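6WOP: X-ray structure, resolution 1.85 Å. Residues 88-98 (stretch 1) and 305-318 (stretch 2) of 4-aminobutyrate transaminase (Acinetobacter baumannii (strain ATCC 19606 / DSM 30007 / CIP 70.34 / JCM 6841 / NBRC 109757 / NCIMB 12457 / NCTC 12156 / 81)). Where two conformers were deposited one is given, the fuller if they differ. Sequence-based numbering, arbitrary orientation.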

# COMPACT_ATOMS: atom_id res chain seq x y z
N VAL A 88 34.13 -9.25 10.96
CA VAL A 88 33.81 -10.53 11.57
C VAL A 88 34.05 -10.43 13.05
O VAL A 88 33.29 -10.95 13.84
CB VAL A 88 34.66 -11.64 10.92
CG1 VAL A 88 34.47 -13.02 11.64
CG2 VAL A 88 34.36 -11.73 9.38
N ALA A 89 35.22 -9.87 13.43
CA ALA A 89 35.55 -9.81 14.86
C ALA A 89 34.52 -8.97 15.60
O ALA A 89 34.16 -9.28 16.74
CB ALA A 89 36.99 -9.25 15.05
N LEU A 90 34.08 -7.84 15.00
CA LEU A 90 33.06 -7.00 15.65
C LEU A 90 31.75 -7.78 15.82
O LEU A 90 31.13 -7.71 16.88
CB LEU A 90 32.79 -5.71 14.87
CG LEU A 90 31.94 -4.64 15.58
CD1 LEU A 90 32.66 -4.10 16.89
CD2 LEU A 90 31.62 -3.50 14.57
N ALA A 91 31.35 -8.54 14.81
CA ALA A 91 30.15 -9.38 14.97
C ALA A 91 30.32 -10.35 16.14
O ALA A 91 29.43 -10.47 16.99
CB ALA A 91 29.89 -10.13 13.65
N GLU A 92 31.53 -10.96 16.25
CA GLU A 92 31.76 -11.91 17.35
C GLU A 92 31.63 -11.22 18.70
O GLU A 92 31.03 -11.77 19.64
CB GLU A 92 33.17 -12.53 17.21
CG GLU A 92 33.32 -13.46 16.04
CD GLU A 92 34.77 -13.86 15.78
OE1 GLU A 92 35.69 -13.05 16.07
OE2 GLU A 92 34.97 -14.97 15.26
N ARG A 93 32.18 -10.01 18.81
CA ARG A 93 32.14 -9.29 20.08
C ARG A 93 30.72 -8.87 20.46
O ARG A 93 30.35 -8.90 21.64
CB ARG A 93 33.08 -8.08 19.98
CG ARG A 93 34.56 -8.53 19.91
CD ARG A 93 35.50 -7.29 20.01
NE ARG A 93 35.69 -6.82 21.38
CZ ARG A 93 36.16 -5.61 21.69
NH1 ARG A 93 36.49 -4.73 20.71
NH2 ARG A 93 36.36 -5.30 22.96
N ILE A 94 29.92 -8.45 19.50
CA ILE A 94 28.52 -8.11 19.80
C ILE A 94 27.72 -9.36 20.09
O ILE A 94 26.88 -9.37 21.00
CB ILE A 94 27.92 -7.32 18.60
CG1 ILE A 94 28.63 -5.96 18.42
CG2 ILE A 94 26.39 -7.10 18.74
CD1 ILE A 94 28.20 -4.95 19.44
N ASN A 95 27.92 -10.43 19.29
CA ASN A 95 27.20 -11.69 19.57
C ASN A 95 27.46 -12.15 20.99
O ASN A 95 26.57 -12.66 21.68
CB ASN A 95 27.65 -12.83 18.64
CG ASN A 95 27.23 -12.64 17.21
OD1 ASN A 95 26.26 -11.94 16.94
ND2 ASN A 95 27.98 -13.24 16.29
N GLU A 96 28.69 -11.98 21.45
CA GLU A 96 29.00 -12.44 22.79
C GLU A 96 28.25 -11.64 23.85
O GLU A 96 27.83 -12.18 24.87
CB GLU A 96 30.53 -12.32 23.01
CG GLU A 96 30.98 -12.70 24.42
CD GLU A 96 32.33 -12.05 24.76
OE1 GLU A 96 32.51 -11.49 25.88
OE2 GLU A 96 33.22 -12.08 23.86
N ARG A 97 28.06 -10.35 23.62
CA ARG A 97 27.53 -9.43 24.62
C ARG A 97 26.02 -9.21 24.56
O ARG A 97 25.43 -8.75 25.56
CB ARG A 97 28.22 -8.10 24.44
CG ARG A 97 29.70 -8.16 24.84
CD ARG A 97 30.49 -6.92 24.34
NE ARG A 97 31.86 -6.87 24.92
CZ ARG A 97 32.83 -7.71 24.56
NH1 ARG A 97 32.60 -8.61 23.59
NH2 ARG A 97 34.05 -7.67 25.15
N ALA A 98 25.39 -9.50 23.44
CA ALA A 98 24.00 -9.09 23.24
C ALA A 98 23.05 -10.02 23.99
O ALA A 98 23.29 -11.22 24.04
CB ALA A 98 23.64 -9.13 21.76
N ALA A 305 34.64 2.90 10.62
CA ALA A 305 33.69 2.85 11.73
C ALA A 305 33.79 1.56 12.49
O ALA A 305 33.49 1.53 13.69
CB ALA A 305 32.25 3.05 11.22
N VAL A 306 34.15 0.46 11.83
CA VAL A 306 34.34 -0.80 12.52
C VAL A 306 35.55 -0.68 13.47
O VAL A 306 35.51 -1.12 14.62
CB VAL A 306 34.54 -1.91 11.48
CG1 VAL A 306 35.17 -3.15 12.15
CG2 VAL A 306 33.16 -2.28 10.81
N ALA A 307 36.60 -0.02 13.02
CA ALA A 307 37.74 0.16 13.93
C ALA A 307 37.34 0.98 15.13
O ALA A 307 37.79 0.72 16.26
CB ALA A 307 38.92 0.83 13.19
N ALA A 308 36.54 2.01 14.88
CA ALA A 308 36.10 2.90 15.95
C ALA A 308 35.23 2.14 16.93
O ALA A 308 35.40 2.29 18.15
CB ALA A 308 35.32 4.10 15.38
N ALA A 309 34.35 1.29 16.43
CA ALA A 309 33.42 0.56 17.29
C ALA A 309 34.17 -0.44 18.16
O ALA A 309 33.77 -0.72 19.30
CB ALA A 309 32.33 -0.15 16.43
N HIS A 310 35.22 -1.07 17.63
CA HIS A 310 36.01 -1.95 18.50
C HIS A 310 36.57 -1.15 19.67
O HIS A 310 36.68 -1.67 20.79
CB HIS A 310 37.19 -2.59 17.74
CG HIS A 310 36.81 -3.82 16.98
ND1 HIS A 310 36.55 -5.03 17.58
CD2 HIS A 310 36.65 -4.01 15.64
CE1 HIS A 310 36.24 -5.93 16.65
NE2 HIS A 310 36.31 -5.33 15.46
N ALA A 311 37.00 0.10 19.40
CA ALA A 311 37.61 0.87 20.48
C ALA A 311 36.53 1.41 21.41
O ALA A 311 36.80 1.62 22.60
CB ALA A 311 38.46 2.02 19.93
N VAL A 312 35.32 1.61 20.90
CA VAL A 312 34.22 2.01 21.80
C VAL A 312 33.94 0.92 22.83
O VAL A 312 33.79 1.17 24.04
CB VAL A 312 32.94 2.30 20.97
CG1 VAL A 312 31.70 2.31 21.92
CG2 VAL A 312 33.08 3.61 20.19
N ILE A 313 33.82 -0.33 22.36
CA ILE A 313 33.59 -1.40 23.30
C ILE A 313 34.75 -1.50 24.27
O ILE A 313 34.55 -1.73 25.47
CB ILE A 313 33.39 -2.72 22.53
CG1 ILE A 313 32.14 -2.57 21.67
CG2 ILE A 313 33.40 -3.97 23.49
CD1 ILE A 313 31.94 -3.76 20.78
N ASP A 314 35.98 -1.41 23.76
CA ASP A 314 37.14 -1.43 24.66
C ASP A 314 37.00 -0.37 25.73
O ASP A 314 37.27 -0.61 26.92
CB ASP A 314 38.41 -1.11 23.84
CG ASP A 314 38.89 -2.27 23.01
OD1 ASP A 314 38.35 -3.37 23.16
OD2 ASP A 314 39.88 -2.07 22.22
N ALA A 315 36.62 0.84 25.32
CA ALA A 315 36.63 1.95 26.27
C ALA A 315 35.52 1.76 27.29
O ALA A 315 35.72 1.98 28.49
CB ALA A 315 36.44 3.30 25.54
N ILE A 316 34.33 1.34 26.83
CA ILE A 316 33.22 1.13 27.76
C ILE A 316 33.62 0.17 28.86
O ILE A 316 33.33 0.39 30.05
CB ILE A 316 31.98 0.63 26.99
CG1 ILE A 316 31.36 1.79 26.17
CG2 ILE A 316 30.94 -0.03 27.94
CD1 ILE A 316 30.30 1.25 25.12
N GLU A 317 34.32 -0.91 28.50
CA GLU A 317 34.64 -1.92 29.50
C GLU A 317 35.90 -1.58 30.29
O GLU A 317 35.96 -1.83 31.50
CB GLU A 317 34.77 -3.27 28.82
CG GLU A 317 33.39 -3.60 28.12
CD GLU A 317 33.32 -4.99 27.50
OE1 GLU A 317 34.40 -5.60 27.28
OE2 GLU A 317 32.19 -5.50 27.23
N GLU A 318 36.87 -0.96 29.62
CA GLU A 318 38.10 -0.58 30.30
C GLU A 318 37.89 0.60 31.23
O GLU A 318 38.52 0.69 32.28
CB GLU A 318 39.20 -0.25 29.27
CG GLU A 318 40.46 0.37 29.88
CD GLU A 318 41.21 -0.55 30.81
OE1 GLU A 318 41.99 -0.04 31.65
OE2 GLU A 318 41.03 -1.78 30.70

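How do two helices more than two hundred residues apart in sequence come to lie together? Helix 88-97 and helix 305-318 run in roughly the same direction, 32° apart, with their axes 10.1 Å from each other at closest approach. The backbones come nearest at Leu90 and His310, whose CA atoms are 6.5 Å apart. Together the two surfaces bury about 510 Å², and each helix contributes a knob that the other receives.

Which bump of the first helix fills a hollow of the second? Leu90 does, its side chain seated among Val306, Ala309, His310 and Ile313. Both methyls of Leu90 rest on Ala309, with CD2 of Leu90 3.9 Å and CD1 of Leu90 4.0 Å from CB of Ala309, while CD2 of Leu90 alone reaches Val306, 4.2 Å from its CG2. With no more than a methyl group, Ala309 forms a low floor to the hollow, while Val306 supplies a branched wall. The other methyl of Leu90, CD1, meets CD1 of Ile313 at 4.0 Å and also sits over the face of the His310 ring, 3.9 Å from its centroid and almost on the ring normal. A branched leucine suits this place because its two methyls can reach different walls at once.

What does the second helix offer in return? Ile313 points toward the first helix and enters a hollow formed by Leu90, Ile94, Arg93 and Arg97. The far end of its side chain, CD1, packs against CD1 of Ile94 at 4.1 Å, as well as against Leu90. The CG2 branch of Ile313 faces the arginines, lying 3.3 Å from NH2 of Arg93 and 3.6 Å from NE of Arg97, over one face of each guanidinium. The flat faces thus cover the methyl, leaving the edges free for polar partners.

How are those edges used? NH1 of Arg93 donates to both ND1 and the backbone O of His310, each at 3.1 Å, and its NH2 forms a salt bridge with OD1 of Asp314 at 2.8 Å. The His310 ring takes Leu90 on one face, while its edge meets Arg93 and packs against Ala89, whose CB lies 3.8 Å from CE1 of His310. Farther along, Arg97 meets Glu317 in a two-pronged salt bridge: NE to OE2 at 2.7 Å and NH2 to OE1 at 3.0 Å. Its remaining nitrogen, NH1, turns back to its own helix and donates to O of Arg93 at 3.0 Å, which helps to brace the side chain. Asp314 and Glu317 are exposed, so the charged pairs border the buried aliphatic packing of Leu90, Ile94 and Ile313.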